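Local atomic coordinates of D-galactonate dehydratase family member Dd703_0947 (Dickeya dadantii, PDB entry 4IHC), a protein that dehydrates D-mannonate and D-gluconate to 2-dehydro-3-deoxy-D-gluconate with low activity, using one magnesium ion per subunit, neither sugar probably being its physiological substrate. Residues A[47-52]-A[119-124]; A[173-178]-A[242-247]; A[269-274]-A[292-297]. All blocks are in the same frame, centred on the assembly; numbering follows the deposited sequence.

Interaction 1: A[47-52]-A[119-124]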
# COMPACT_ATOMS: atom_id res chain seq x y z
N VAL A 47 -12.79 -39.03 -21.40
CA VAL A 47 -11.57 -39.64 -21.90
C VAL A 47 -11.38 -41.00 -21.25
O VAL A 47 -11.56 -41.15 -20.04
CB VAL A 47 -10.34 -38.75 -21.67
CG1 VAL A 47 -9.04 -39.51 -21.92
CG2 VAL A 47 -10.40 -37.52 -22.56
N LYS A 48 -11.04 -42.00 -22.05
CA LYS A 48 -10.69 -43.29 -21.49
C LYS A 48 -9.20 -43.48 -21.71
O LYS A 48 -8.72 -43.31 -22.82
CB LYS A 48 -11.47 -44.42 -22.13
CG LYS A 48 -11.17 -45.78 -21.54
CD LYS A 48 -12.01 -46.83 -22.23
CE LYS A 48 -12.16 -48.08 -21.37
NZ LYS A 48 -12.86 -49.16 -22.11
N VAL A 49 -8.50 -43.77 -20.62
CA VAL A 49 -7.09 -44.10 -20.65
C VAL A 49 -6.91 -45.60 -20.38
O VAL A 49 -7.17 -46.10 -19.28
CB VAL A 49 -6.30 -43.26 -19.61
CG1 VAL A 49 -4.83 -43.69 -19.57
CG2 VAL A 49 -6.41 -41.78 -19.94
N GLU A 50 -6.45 -46.31 -21.40
CA GLU A 50 -6.23 -47.73 -21.34
C GLU A 50 -4.75 -48.06 -21.06
O GLU A 50 -3.83 -47.32 -21.47
CB GLU A 50 -6.69 -48.38 -22.67
CG GLU A 50 -8.12 -48.02 -23.06
CD GLU A 50 -8.68 -48.82 -24.23
OE1 GLU A 50 -8.20 -48.63 -25.37
OE2 GLU A 50 -9.60 -49.64 -24.01
N THR A 51 -4.52 -49.16 -20.37
CA THR A 51 -3.17 -49.63 -20.05
C THR A 51 -2.92 -51.06 -20.55
O THR A 51 -3.84 -51.76 -20.98
CB THR A 51 -2.90 -49.62 -18.54
OG1 THR A 51 -3.50 -50.77 -17.95
CG2 THR A 51 -3.42 -48.34 -17.86
N ASN A 52 -1.67 -51.49 -20.44
CA ASN A 52 -1.27 -52.82 -20.86
C ASN A 52 -1.63 -53.90 -19.83
O ASN A 52 -1.24 -55.05 -19.97
CB ASN A 52 0.22 -52.85 -21.22
CG ASN A 52 1.14 -52.52 -20.05
OD1 ASN A 52 0.70 -52.05 -19.00
ND2 ASN A 52 2.44 -52.78 -20.24
N MET A 119 -7.88 -36.86 -14.50
CA MET A 119 -8.86 -37.58 -13.72
C MET A 119 -8.78 -39.09 -13.98
O MET A 119 -9.06 -39.87 -13.08
CB MET A 119 -10.26 -37.15 -14.08
CG MET A 119 -10.56 -35.71 -13.83
SD MET A 119 -12.34 -35.51 -13.97
CE MET A 119 -12.50 -33.73 -13.72
N ALA A 120 -8.52 -39.47 -15.24
CA ALA A 120 -8.35 -40.87 -15.63
C ALA A 120 -7.13 -41.51 -14.96
O ALA A 120 -7.15 -42.70 -14.64
CB ALA A 120 -8.26 -41.01 -17.15
N LEU A 121 -6.06 -40.75 -14.78
CA LEU A 121 -4.89 -41.27 -14.08
C LEU A 121 -5.23 -41.41 -12.60
O LEU A 121 -4.86 -42.39 -11.95
CB LEU A 121 -3.66 -40.35 -14.27
CG LEU A 121 -3.11 -40.25 -15.71
CD1 LEU A 121 -1.73 -39.62 -15.75
CD2 LEU A 121 -3.06 -41.63 -16.36
N TRP A 122 -5.95 -40.44 -12.03
CA TRP A 122 -6.28 -40.60 -10.62
C TRP A 122 -7.17 -41.82 -10.47
O TRP A 122 -7.19 -42.48 -9.43
CB TRP A 122 -6.97 -39.36 -10.06
CG TRP A 122 -5.98 -38.32 -9.64
CD1 TRP A 122 -5.61 -37.20 -10.33
CD2 TRP A 122 -5.23 -38.32 -8.42
NE1 TRP A 122 -4.66 -36.50 -9.61
CE2 TRP A 122 -4.42 -37.16 -8.43
CE3 TRP A 122 -5.15 -39.20 -7.33
CZ2 TRP A 122 -3.56 -36.86 -7.39
CZ3 TRP A 122 -4.28 -38.89 -6.29
CH2 TRP A 122 -3.50 -37.73 -6.33
N ASP A 123 -7.96 -42.07 -11.50
CA ASP A 123 -8.98 -43.13 -11.43
C ASP A 123 -8.22 -44.46 -11.42
O ASP A 123 -8.54 -45.37 -10.66
CB ASP A 123 -9.94 -42.99 -12.61
CG ASP A 123 -11.01 -44.06 -12.66
OD1 ASP A 123 -11.41 -44.60 -11.59
OD2 ASP A 123 -11.45 -44.38 -13.80
N ILE A 124 -7.16 -44.53 -12.24
CA ILE A 124 -6.34 -45.72 -12.34
C ILE A 124 -5.59 -45.95 -11.00
O ILE A 124 -5.57 -47.04 -10.46
CB ILE A 124 -5.35 -45.59 -13.54
CG1 ILE A 124 -6.07 -45.87 -14.88
CG2 ILE A 124 -4.16 -46.52 -13.33
CD1 ILE A 124 -5.45 -45.23 -16.14
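Val-49 sets CG1 opposite its backbone N (chi1 176°), which swings CG2 round beside that N, and the two methyls of one side chain thereby address two different turns of the helix. Val-49 CG2 presses to 3.4 Å from Ala-120 CB, closer than ordinary van der Waals contact. CG1 faces the next turn, where Ile-124 turns CG1 away from its own carbonyl carbon (chi1 -79°) and extends the chain so that its terminal methyl, CD1, does the touching. Val-49 CG1 and Ile-124 CD1 lie 3.8 Å apart, with the two side chains crossing at about a right angle. The same CD1 also rests 3.7 Å from the carbonyl O of Val-49 and meets Thr-51 CG2 tip to tip at 4.1 Å. Leu-121 flanks the same Val-49 CG1 with its CD2.

Here a strand leans on a helix chiefly through apolar side chains, with no hydrogen bond passing between them. Alternation in the strand supplies the matching surface: Val-47, Val-49 and Thr-51 direct their CB atoms at the helix, whereas Lys-48 and Glu-50 direct theirs away. The small Ala-120 is consistent with the close approach, its CA being 6.1 Å from that of Val-49, and the axes cross at -46°. Thr-51 spends its hydroxyl locally, on the backbone of Leu-56 and Glu-53.

Strand 44-51 is the middle strand of the three-stranded antiparallel sheet in the N-terminal domain of this enolase-like fold. Helix 108-129 covers one face of it, while Leu-121 also packs on helix 91-99 and Trp-122 on helix 328-340.

Interaction 2: A[173-178]-A[242-247]. With MG (magnesium ion), chain I.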
# COMPACT_ATOMS: atom_id res chain seq x y z
N TYR A 173 -30.43 -25.91 0.34
CA TYR A 173 -29.85 -24.75 -0.32
C TYR A 173 -30.41 -24.72 -1.73
O TYR A 173 -30.59 -25.75 -2.36
CB TYR A 173 -28.32 -24.88 -0.41
CG TYR A 173 -27.60 -25.21 0.87
CD1 TYR A 173 -27.75 -26.45 1.48
CD2 TYR A 173 -26.70 -24.29 1.46
CE1 TYR A 173 -27.05 -26.79 2.62
CE2 TYR A 173 -26.00 -24.62 2.62
CZ TYR A 173 -26.19 -25.87 3.20
OH TYR A 173 -25.52 -26.21 4.37
N VAL A 174 -30.67 -23.53 -2.23
CA VAL A 174 -31.29 -23.38 -3.54
C VAL A 174 -30.75 -22.11 -4.20
O VAL A 174 -30.47 -21.13 -3.54
CB VAL A 174 -32.82 -23.32 -3.41
CG1 VAL A 174 -33.34 -24.60 -2.77
CG2 VAL A 174 -33.25 -22.11 -2.60
N ARG A 175 -30.56 -22.16 -5.51
CA ARG A 175 -30.19 -21.00 -6.30
C ARG A 175 -31.50 -20.45 -6.89
O ARG A 175 -32.21 -21.19 -7.53
CB ARG A 175 -29.25 -21.45 -7.42
CG ARG A 175 -28.73 -20.41 -8.43
CD ARG A 175 -28.09 -21.21 -9.56
NE ARG A 175 -27.40 -20.49 -10.63
CZ ARG A 175 -27.90 -20.24 -11.83
NH1 ARG A 175 -27.16 -19.60 -12.74
NH2 ARG A 175 -29.15 -20.60 -12.13
N CYS A 176 -31.79 -19.17 -6.66
CA CYS A 176 -33.05 -18.55 -7.10
C CYS A 176 -32.84 -17.50 -8.17
O CYS A 176 -32.27 -16.42 -7.89
CB CYS A 176 -33.66 -17.80 -5.92
SG CYS A 176 -33.55 -18.77 -4.43
N GLN A 177 -33.33 -17.78 -9.37
CA GLN A 177 -33.29 -16.81 -10.46
C GLN A 177 -34.72 -16.60 -10.91
O GLN A 177 -35.46 -17.56 -11.09
CB GLN A 177 -32.48 -17.35 -11.65
CG GLN A 177 -31.12 -17.91 -11.27
CD GLN A 177 -30.14 -16.83 -10.84
OE1 GLN A 177 -29.46 -16.97 -9.81
NE2 GLN A 177 -30.05 -15.74 -11.62
N MET A 178 -35.10 -15.35 -11.11
CA MET A 178 -36.39 -15.02 -11.70
C MET A 178 -36.12 -14.43 -13.06
O MET A 178 -35.36 -13.46 -13.17
CB MET A 178 -37.13 -13.99 -10.83
CG MET A 178 -38.45 -13.50 -11.40
SD MET A 178 -39.35 -12.47 -10.21
CE MET A 178 -38.31 -11.01 -10.09
N GLU A 242 -31.34 -21.69 2.69
CA GLU A 242 -30.16 -20.96 2.23
C GLU A 242 -30.36 -20.61 0.77
O GLU A 242 -30.82 -21.45 -0.00
CB GLU A 242 -28.92 -21.81 2.40
CG GLU A 242 -28.59 -22.12 3.85
CD GLU A 242 -28.22 -20.88 4.68
OE1 GLU A 242 -27.71 -19.87 4.12
OE2 GLU A 242 -28.45 -20.91 5.91
N PHE A 243 -30.03 -19.38 0.39
CA PHE A 243 -30.34 -18.86 -0.95
C PHE A 243 -29.07 -18.51 -1.62
O PHE A 243 -28.22 -17.88 -1.02
CB PHE A 243 -31.15 -17.55 -0.92
CG PHE A 243 -32.58 -17.71 -0.49
CD1 PHE A 243 -33.22 -18.94 -0.60
CD2 PHE A 243 -33.30 -16.62 -0.05
CE1 PHE A 243 -34.55 -19.08 -0.24
CE2 PHE A 243 -34.63 -16.75 0.32
CZ PHE A 243 -35.26 -17.99 0.23
N ILE A 244 -28.98 -18.85 -2.90
CA ILE A 244 -27.86 -18.47 -3.72
C ILE A 244 -28.40 -17.68 -4.93
O ILE A 244 -29.39 -18.08 -5.50
CB ILE A 244 -27.16 -19.72 -4.19
CG1 ILE A 244 -26.24 -20.23 -3.07
CG2 ILE A 244 -26.41 -19.49 -5.51
CD1 ILE A 244 -25.75 -21.64 -3.30
N HIS A 245 -27.77 -16.56 -5.30
CA HIS A 245 -28.17 -15.87 -6.53
C HIS A 245 -26.96 -15.69 -7.42
O HIS A 245 -25.90 -15.32 -6.94
CB HIS A 245 -28.79 -14.50 -6.21
CG HIS A 245 -29.28 -13.78 -7.42
ND1 HIS A 245 -30.37 -14.20 -8.16
CD2 HIS A 245 -28.82 -12.65 -8.04
CE1 HIS A 245 -30.55 -13.39 -9.19
NE2 HIS A 245 -29.64 -12.43 -9.13
N ASP A 246 -27.14 -15.94 -8.72
CA ASP A 246 -26.08 -15.82 -9.72
C ASP A 246 -26.25 -14.58 -10.60
O ASP A 246 -27.16 -14.52 -11.43
CB ASP A 246 -26.14 -17.06 -10.63
CG ASP A 246 -24.81 -17.33 -11.35
OD1 ASP A 246 -24.01 -16.39 -11.54
OD2 ASP A 246 -24.59 -18.50 -11.76
N VAL A 247 -25.38 -13.59 -10.42
CA VAL A 247 -25.39 -12.39 -11.23
C VAL A 247 -24.84 -12.68 -12.64
O VAL A 247 -25.20 -12.02 -13.62
CB VAL A 247 -24.58 -11.26 -10.59
CG1 VAL A 247 -24.57 -10.01 -11.46
CG2 VAL A 247 -25.08 -10.94 -9.18
MG MG I . -22.89 -19.37 -12.42
O HOH W 1 -21.98 -17.66 -12.94
O HOH W 2 -23.54 -19.61 -14.15
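Asp-246 OD2 is gripped by magnesium at 2.0 Å and by Arg-175, whose NH1 donates to it over 3.0 Å in a nearly straight salt-bridge bond. The oxygen lies at the edge of the guanidinium, in its plane, but the arginine meets the carboxylate from above, and the two planes stand 87° apart. An extended Arg-175 chain, with CG anti to the backbone N (chi1 178°), carries the guanidinium across from the neighbouring strand. The other carboxylate oxygen, OD1, accepts a bond from a magnesium-bound water.

Gln-177 fixes the backbone of the same aspartate. Its OE1 receives Asp-246 N at 2.8 Å on an in-plane lone pair, and NE2 returns a more bent bond to Asp-246 O at 3.1 Å. The amide runs nearly parallel to the His-245 ring, which sends ND1 to Cys-176 O at 2.9 Å, in the ring plane, while its NE2 bonds to Tyr-222 OH. Residues 173-175 pair in parallel with residues 242-244. Side-chain bonds take over beyond it, as the strands splay at their C-terminal ends. These are adjacent strands of the enolase-type barrel, with Phe-243 and Cys-176 packing toward the outer helices.

Asp-246 O also bonds Tyr-181 OH, by similarity an acid-base residue. The chemistry thus implies a first-shell ligand oriented by its second shell, where the arginine would probably offset some of the negative charge gathered around the metal.

Interaction 3: A[269-274]-A[292-297]. With MG (magnesium ion), chain I.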
# COMPACT_ATOMS: atom_id res chain seq x y z
N PHE A 269 -26.47 -17.13 0.96
CA PHE A 269 -25.34 -18.02 1.19
C PHE A 269 -24.15 -17.54 0.35
O PHE A 269 -23.00 -17.50 0.84
CB PHE A 269 -25.73 -19.45 0.82
CG PHE A 269 -24.67 -20.45 1.11
CD1 PHE A 269 -24.49 -20.94 2.40
CD2 PHE A 269 -23.84 -20.92 0.10
CE1 PHE A 269 -23.49 -21.86 2.67
CE2 PHE A 269 -22.83 -21.82 0.38
CZ PHE A 269 -22.68 -22.31 1.66
N TYR A 270 -24.43 -17.22 -0.91
CA TYR A 270 -23.51 -16.40 -1.70
C TYR A 270 -24.10 -15.75 -2.94
O TYR A 270 -25.01 -16.28 -3.55
CB TYR A 270 -22.22 -17.12 -2.05
CG TYR A 270 -22.27 -18.38 -2.92
CD1 TYR A 270 -22.76 -18.35 -4.22
CD2 TYR A 270 -21.71 -19.58 -2.46
CE1 TYR A 270 -22.76 -19.51 -5.03
CE2 TYR A 270 -21.68 -20.71 -3.26
CZ TYR A 270 -22.20 -20.67 -4.54
OH TYR A 270 -22.15 -21.82 -5.31
N LEU A 271 -23.57 -14.58 -3.28
CA LEU A 271 -23.86 -13.90 -4.52
C LEU A 271 -22.74 -14.25 -5.53
O LEU A 271 -21.57 -13.98 -5.25
CB LEU A 271 -23.92 -12.40 -4.27
CG LEU A 271 -24.25 -11.48 -5.46
CD1 LEU A 271 -25.63 -11.78 -6.01
CD2 LEU A 271 -24.19 -10.01 -5.05
N GLU A 272 -23.11 -14.83 -6.66
CA GLU A 272 -22.15 -15.45 -7.56
C GLU A 272 -21.83 -14.58 -8.78
O GLU A 272 -22.73 -13.96 -9.35
CB GLU A 272 -22.70 -16.81 -8.02
CG GLU A 272 -21.94 -17.42 -9.17
CD GLU A 272 -22.45 -18.79 -9.54
OE1 GLU A 272 -23.12 -19.41 -8.68
OE2 GLU A 272 -22.18 -19.25 -10.67
N ASP A 273 -20.56 -14.57 -9.17
CA ASP A 273 -20.12 -13.84 -10.38
C ASP A 273 -20.64 -12.39 -10.49
O ASP A 273 -21.23 -12.02 -11.48
CB ASP A 273 -20.42 -14.66 -11.65
CG ASP A 273 -19.48 -15.89 -11.82
OD1 ASP A 273 -18.63 -16.15 -10.93
OD2 ASP A 273 -19.60 -16.62 -12.84
N PRO A 274 -20.36 -11.54 -9.49
CA PRO A 274 -20.73 -10.14 -9.62
C PRO A 274 -19.96 -9.43 -10.74
O PRO A 274 -20.43 -8.44 -11.27
CB PRO A 274 -20.35 -9.53 -8.25
CG PRO A 274 -19.33 -10.45 -7.71
CD PRO A 274 -19.71 -11.82 -8.20
N THR A 292 -21.97 -9.20 1.89
CA THR A 292 -22.61 -10.33 1.24
C THR A 292 -21.55 -11.32 0.77
O THR A 292 -20.60 -10.92 0.15
CB THR A 292 -23.48 -9.86 0.07
OG1 THR A 292 -24.61 -9.13 0.60
CG2 THR A 292 -23.98 -11.03 -0.73
N PRO A 293 -21.68 -12.60 1.13
CA PRO A 293 -20.62 -13.51 0.69
C PRO A 293 -20.59 -13.58 -0.84
O PRO A 293 -21.65 -13.55 -1.50
CB PRO A 293 -21.02 -14.86 1.28
CG PRO A 293 -22.08 -14.54 2.34
CD PRO A 293 -22.77 -13.31 1.82
N ILE A 294 -19.39 -13.68 -1.39
CA ILE A 294 -19.20 -13.66 -2.83
C ILE A 294 -18.58 -14.96 -3.29
O ILE A 294 -17.72 -15.52 -2.63
CB ILE A 294 -18.24 -12.51 -3.21
CG1 ILE A 294 -18.80 -11.18 -2.70
CG2 ILE A 294 -17.97 -12.48 -4.70
CD1 ILE A 294 -20.16 -10.82 -3.28
N SER A 295 -19.01 -15.44 -4.45
CA SER A 295 -18.32 -16.55 -5.08
C SER A 295 -17.95 -16.16 -6.49
O SER A 295 -18.65 -15.39 -7.14
CB SER A 295 -19.19 -17.79 -5.08
OG SER A 295 -20.33 -17.58 -5.89
N MET A 296 -16.84 -16.69 -6.97
CA MET A 296 -16.35 -16.38 -8.30
C MET A 296 -15.67 -17.63 -8.81
O MET A 296 -15.18 -18.46 -8.04
CB MET A 296 -15.29 -15.27 -8.24
CG MET A 296 -15.83 -13.86 -7.97
SD MET A 296 -16.43 -13.06 -9.49
CE MET A 296 -15.01 -13.23 -10.59
N GLY A 297 -15.64 -17.77 -10.13
CA GLY A 297 -14.65 -18.65 -10.69
C GLY A 297 -15.05 -19.69 -11.70
O GLY A 297 -14.17 -20.36 -12.26
MG MG I . -22.89 -19.37 -12.42
O HOH W 3 -16.48 -16.79 -13.00
O HOH W 1 -21.98 -17.66 -12.94
O HOH W 2 -23.54 -19.61 -14.15
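Ser-295 sits over one face of the Tyr-270 ring, and this is the tight part of the contact. Its CB sits almost on the ring normal, 3.8 Å from the centroid in a CH-pi contact, while OG is displaced toward the rim, only 3.0 Å from Tyr-270 CD1. Both residues place the gamma atom (CG of Tyr-270, OG of Ser-295) between backbone N and carbonyl carbon (chi1 63° for Tyr-270 and 65° for Ser-295), which lays the ring across the neighbouring strand and lifts the hydroxyl over it. The buried OG has no hydrogen-bond partner in the model; the tyrosine hydroxyl, by contrast, reaches Tyr-148 OH. Nearby, Pro-293 CB abuts Phe-269 O at 3.3 Å, and Val-254 of a neighbouring subunit packs on that proline.

Three backbone bonds run between the strands: Leu-271 N to Pro-293 O, Ser-295 N to Leu-271 O and Asp-273 N to Ser-295 O. They close a parallel beta-alpha-beta unit whose helix, 283-289, covers Ile-294 and Pro-274, one of the repeating steps of the enolase-type barrel. As is usual for such barrels, the active-site groups gather at the C-terminal ends of the strands. Glu-272 stretches out from there to bind magnesium through OE2 at 1.9 Å, completing the metal site with Asp-246 and Glu-298, and Arg-319 donates to the same oxygen.

At that end Pro-274 CD still packs on Met-296 SD at 3.7 Å, but beside it the Asp-273 carboxylate turns to water. Asp-273 OD1 receives only a weak, 3.5 Å bond from Gly-297 N, and a water bridges the same two groups, accepting from Gly-297 N at 3.1 Å and donating weakly to the carboxylate. Asp-273 OD2 takes a shorter, 2.6 Å bond from a water that is itself a magnesium ligand.

Overall arrangement
All three contacts are buried, yet they serve different parts of the fold. Interaction 1, with its centre about 36 Å from that of interaction 2 and on the opposite side of the chain's centre, joins sheet to helix in the N-terminal domain by mainly apolar contact without a hydrogen bond. Interactions 2 and 3 belong to one barrel sheet, in which strands 242-246 and 270-272 are neighbours; their centres lie about 10 Å apart. Both combine backbone pairing with a polar, metal-facing end, and they share the magnesium and two of its waters. Interaction 2 is richer in side-chain hydrogen bonds, whereas interaction 3 relies more on ring and proline packing.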